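Local coordinates for putative uncharacterized protein (Mycobacterium avium, PDB 2Z6V) that is probably a sulfotransferase, STF9, of unknown acceptor, which as in its family would transfer a sulfo group from PAPS, at residues F34-Q39 and D79-L84; T41-I46 and R87-A92. One frame throughout, in Å; residues are numbered along the deposited sequence.

From the N terminus the chain first forms helix 30-41, which carries 34-39, and then runs into the loop holding 41-46. Helix 50-64 and the long helix 70-96 follow. Segment 79-84 of that long helix returns to 34-39 and closes contact 1. About two turns further along the same helix, 87-92 meets the loop and closes contact 2. The four segments alternate along the chain, so the two closures cross and do not nest. Their centres lie about 10 Å apart, and Leu88 of contact 2 also touches Ala37 of contact 1. Together they fix the N-terminal helix and its exit loop to helix 70-96, ahead of the first sheet strand, 109-113.

Contact 1. Residues F34-Q39 and D79-L84; sequences FKLAAQ and DATNAL
Helix segments 34-39 and 79-84 pass with their axes 8.6 Å apart at a crossing angle of -59°, and Ala37 and Thr81 have the nearest CA atoms. No hydrogen bond joins them, and the contact is made by van der Waals packing. The small Ala37 side chain is consistent with the close approach. Its CB lies 3.8 Å from Thr81 O and also near the Thr81 methyl group. That methyl, CG2, also meets Leu36: Leu36 CG is 3.8 Å from Thr81 CG2. Leu36 CD2 is equally near Thr81 CG2 and OG1. The Thr81 side chain is divided by its torsion: with chi1 at -54°, CG2 stands anti to the backbone N and faces 34-39. OG1 lies beside that N and hydrogen-bonds to Leu77 O, one turn back in its own helix. The hydroxyl is thus satisfied locally and the methyl serves the interface.

Leu84 lies about one turn further along the same helix. One of its branches, CD2, lies against the backbone of Phe34, 3.6 Å from Phe34 CA. The same methyl approaches the ring obliquely at Phe34 CD1, 3.9 Å away. The Phe34 and Leu84 side chains cross at about a right angle. Leu84 CG also lies 4.3 Å from Ala37 CB, so the leucine spans one turn of the facing helix. Trp51 of helix 50-64 touches both Phe34 and Leu84 and extends this apolar cluster. The arrangement is an obliquely crossed helix pair with Ala37 and Thr81 at the crossing, part of the helical N-terminal region that precedes the parallel sheet of this sulfotransferase.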
# COMPACT_ATOMS: atom_id res chain seq x y z
N PHE A 34 -5.13 22.26 -4.86
CA PHE A 34 -6.41 22.20 -4.20
C PHE A 34 -7.49 22.81 -5.09
O PHE A 34 -8.57 22.22 -5.26
CB PHE A 34 -6.38 22.93 -2.86
CG PHE A 34 -7.67 22.84 -2.10
CD1 PHE A 34 -7.86 21.85 -1.15
CD2 PHE A 34 -8.71 23.74 -2.35
CE1 PHE A 34 -9.07 21.75 -0.45
CE2 PHE A 34 -9.92 23.65 -1.66
CZ PHE A 34 -10.10 22.66 -0.71
N LYS A 35 -7.22 23.99 -5.65
CA LYS A 35 -8.20 24.66 -6.50
C LYS A 35 -8.62 23.79 -7.68
O LYS A 35 -9.81 23.71 -8.01
CB LYS A 35 -7.65 25.98 -7.03
CG LYS A 35 -7.42 27.04 -5.97
CD LYS A 35 -7.07 28.37 -6.61
CE LYS A 35 -6.57 29.38 -5.58
NZ LYS A 35 -5.27 28.96 -4.97
N LEU A 36 -7.65 23.14 -8.30
CA LEU A 36 -7.92 22.28 -9.44
C LEU A 36 -8.80 21.10 -9.02
O LEU A 36 -9.77 20.77 -9.71
CB LEU A 36 -6.59 21.78 -10.04
CG LEU A 36 -6.66 20.95 -11.32
CD1 LEU A 36 -7.43 21.70 -12.40
CD2 LEU A 36 -5.23 20.62 -11.79
N ALA A 37 -8.47 20.49 -7.89
CA ALA A 37 -9.25 19.36 -7.37
C ALA A 37 -10.68 19.81 -7.06
O ALA A 37 -11.63 19.06 -7.26
CB ALA A 37 -8.58 18.80 -6.12
N ALA A 38 -10.82 21.03 -6.55
CA ALA A 38 -12.13 21.58 -6.21
C ALA A 38 -12.89 21.83 -7.51
O ALA A 38 -14.11 21.69 -7.58
CB ALA A 38 -11.96 22.87 -5.44
N GLN A 39 -12.14 22.20 -8.53
CA GLN A 39 -12.68 22.49 -9.84
C GLN A 39 -13.24 21.21 -10.44
O GLN A 39 -14.40 21.16 -10.82
CB GLN A 39 -11.57 23.05 -10.71
CG GLN A 39 -11.99 23.72 -11.99
CD GLN A 39 -10.80 24.38 -12.68
OE1 GLN A 39 -10.13 25.25 -12.10
NE2 GLN A 39 -10.52 23.97 -13.92
N ASP A 79 -1.66 13.14 -10.53
CA ASP A 79 -1.99 12.11 -9.55
C ASP A 79 -2.33 12.73 -8.19
O ASP A 79 -3.25 12.29 -7.51
CB ASP A 79 -0.83 11.11 -9.41
CG ASP A 79 -0.71 10.18 -10.61
OD1 ASP A 79 -1.75 9.74 -11.13
OD2 ASP A 79 0.43 9.86 -11.01
N ALA A 80 -1.58 13.77 -7.81
CA ALA A 80 -1.80 14.44 -6.54
C ALA A 80 -3.18 15.08 -6.54
O ALA A 80 -3.90 15.03 -5.54
CB ALA A 80 -0.73 15.50 -6.31
N THR A 81 -3.54 15.68 -7.67
CA THR A 81 -4.82 16.35 -7.82
C THR A 81 -5.94 15.34 -7.65
O THR A 81 -6.85 15.56 -6.88
CB THR A 81 -4.96 17.00 -9.21
OG1 THR A 81 -3.84 17.87 -9.43
CG2 THR A 81 -6.25 17.81 -9.31
N ASN A 82 -5.85 14.23 -8.37
CA ASN A 82 -6.86 13.18 -8.27
C ASN A 82 -6.96 12.62 -6.85
O ASN A 82 -8.06 12.36 -6.36
CB ASN A 82 -6.57 12.05 -9.25
CG ASN A 82 -6.77 12.47 -10.70
OD1 ASN A 82 -7.66 13.26 -11.00
ND2 ASN A 82 -5.94 11.94 -11.59
N ALA A 83 -5.81 12.44 -6.20
CA ALA A 83 -5.78 11.93 -4.84
C ALA A 83 -6.49 12.90 -3.90
O ALA A 83 -7.30 12.49 -3.08
CB ALA A 83 -4.33 11.72 -4.39
N LEU A 84 -6.17 14.19 -4.03
CA LEU A 84 -6.79 15.21 -3.20
C LEU A 84 -8.28 15.33 -3.51
O LEU A 84 -9.08 15.63 -2.62
CB LEU A 84 -6.10 16.56 -3.41
CG LEU A 84 -6.59 17.71 -2.52
CD1 LEU A 84 -6.43 17.31 -1.05
CD2 LEU A 84 -5.80 18.97 -2.82

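Contact 2. Residues T41-I46 and R87-A92; sequences TGLSEI and RLQVHA
An ST turn starts the loop that leaves helix 30-41 and lies along helix 70-96. Leu43 N donates to Thr41 OG1 at 3.2 Å, and the same OG1 is hydrogen-bonded to Ala37 O in the preceding helix. Thr41 turns its methyl, CG2, to the Gln89 side chain. Gly42 has a positive phi of 78° and turns the chain out of the helix.

Leu43 packs over the helix surface. Its CD1 lies 3.5 Å from Ala92 CB and equally near the carbonyl oxygen of Leu88. Leu88 comes up beneath the loop. Its CD1 branch approaches Thr41 OG1 and Leu43 O, while CD2 lies near Glu45 O and also meets Ile46 CB. No direct hydrogen bond joins the two segments. A water donates to Leu88 O at 2.9 Å; its link to Glu45 O is short and doubtful.

The His91 ring lies against the backbone at Ile46. Ile46 C sits over the centre of one ring face, 3.6 Å above the plane. Glu45 OE2 lies at the ring edge, in plane, 3.8 Å from His91 CE1, with the carboxylate turned 49° from the ring. Chi1 of 177° sets the His91 ring anti to its own backbone N and toward the loop. Ile46 CD1 reaches Arg87 CG, 3.9 Å away, on the aliphatic part of that side chain. The guanidinium group goes further, to salt bridges with Asp198 and Asp47. This is a surface helix-to-helix connection: the ST turn shapes the start of the loop, which leads on to helix 50-64, and Leu43, Leu88, Ile46 and the His91 ring carry its contact with the long helix.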
# COMPACT_ATOMS: atom_id res chain seq x y z
N THR A 41 -13.84 18.10 -8.99
CA THR A 41 -14.88 17.45 -8.19
C THR A 41 -16.13 18.29 -7.94
O THR A 41 -17.19 17.74 -7.66
CB THR A 41 -14.34 17.04 -6.82
OG1 THR A 41 -14.08 18.21 -6.04
CG2 THR A 41 -13.06 16.23 -6.96
N GLY A 42 -16.00 19.61 -8.05
CA GLY A 42 -17.15 20.48 -7.80
C GLY A 42 -17.40 20.65 -6.31
O GLY A 42 -18.48 21.08 -5.90
N LEU A 43 -16.40 20.32 -5.50
CA LEU A 43 -16.49 20.42 -4.04
C LEU A 43 -15.33 21.29 -3.54
O LEU A 43 -14.25 21.27 -4.11
CB LEU A 43 -16.39 19.03 -3.41
CG LEU A 43 -17.45 18.02 -3.82
CD1 LEU A 43 -17.06 16.61 -3.34
CD2 LEU A 43 -18.81 18.45 -3.25
N SER A 44 -15.56 22.04 -2.46
CA SER A 44 -14.50 22.90 -1.94
C SER A 44 -14.23 22.77 -0.43
O SER A 44 -13.22 23.28 0.06
CB SER A 44 -14.81 24.37 -2.28
OG SER A 44 -16.14 24.72 -1.93
N GLU A 45 -15.11 22.10 0.30
CA GLU A 45 -14.89 21.93 1.72
C GLU A 45 -14.00 20.71 1.99
O GLU A 45 -13.99 19.77 1.21
CB GLU A 45 -16.22 21.75 2.46
CG GLU A 45 -17.07 23.00 2.51
CD GLU A 45 -18.22 22.86 3.50
OE1 GLU A 45 -19.09 23.76 3.54
OE2 GLU A 45 -18.26 21.85 4.25
N ILE A 46 -13.25 20.75 3.08
CA ILE A 46 -12.37 19.66 3.43
C ILE A 46 -12.37 19.52 4.95
O ILE A 46 -12.68 20.47 5.66
CB ILE A 46 -10.95 19.91 2.89
CG1 ILE A 46 -10.18 18.59 2.86
CG2 ILE A 46 -10.23 20.94 3.74
CD1 ILE A 46 -8.96 18.64 1.96
N ARG A 87 -10.18 12.92 -1.48
CA ARG A 87 -10.25 13.44 -0.12
C ARG A 87 -11.46 14.37 -0.05
O ARG A 87 -12.23 14.32 0.90
CB ARG A 87 -8.96 14.18 0.20
CG ARG A 87 -8.87 14.79 1.59
CD ARG A 87 -8.83 13.75 2.66
NE ARG A 87 -8.57 14.35 3.96
CZ ARG A 87 -7.36 14.64 4.42
NH1 ARG A 87 -6.27 14.40 3.69
NH2 ARG A 87 -7.23 15.18 5.63
N LEU A 88 -11.62 15.22 -1.06
CA LEU A 88 -12.74 16.15 -1.12
C LEU A 88 -14.07 15.43 -1.24
O LEU A 88 -15.06 15.80 -0.61
CB LEU A 88 -12.58 17.11 -2.30
CG LEU A 88 -11.47 18.15 -2.16
CD1 LEU A 88 -11.31 18.93 -3.45
CD2 LEU A 88 -11.80 19.07 -1.00
N GLN A 89 -14.09 14.39 -2.07
CA GLN A 89 -15.30 13.60 -2.29
C GLN A 89 -15.75 12.86 -1.04
O GLN A 89 -16.94 12.80 -0.74
CB GLN A 89 -15.08 12.61 -3.44
CG GLN A 89 -14.89 13.28 -4.79
CD GLN A 89 -14.90 12.30 -5.95
OE1 GLN A 89 -15.85 11.55 -6.13
NE2 GLN A 89 -13.83 12.31 -6.74
N VAL A 90 -14.80 12.30 -0.29
CA VAL A 90 -15.13 11.56 0.92
C VAL A 90 -15.64 12.49 2.02
O VAL A 90 -16.49 12.10 2.82
CB VAL A 90 -13.90 10.77 1.45
CG1 VAL A 90 -14.24 10.12 2.79
CG2 VAL A 90 -13.50 9.71 0.43
N HIS A 91 -15.12 13.71 2.05
CA HIS A 91 -15.55 14.67 3.06
C HIS A 91 -16.97 15.14 2.81
O HIS A 91 -17.75 15.29 3.75
CB HIS A 91 -14.61 15.87 3.11
CG HIS A 91 -15.04 16.92 4.07
ND1 HIS A 91 -15.76 18.03 3.69
CD2 HIS A 91 -14.95 16.98 5.42
CE1 HIS A 91 -16.10 18.73 4.76
NE2 HIS A 91 -15.62 18.11 5.83
N ALA A 92 -17.30 15.38 1.55
CA ALA A 92 -18.65 15.85 1.21
C ALA A 92 -19.66 14.76 1.56
O ALA A 92 -20.74 15.05 2.08
CB ALA A 92 -18.73 16.18 -0.28
O HOH W 1 -15.84 18.54 0.03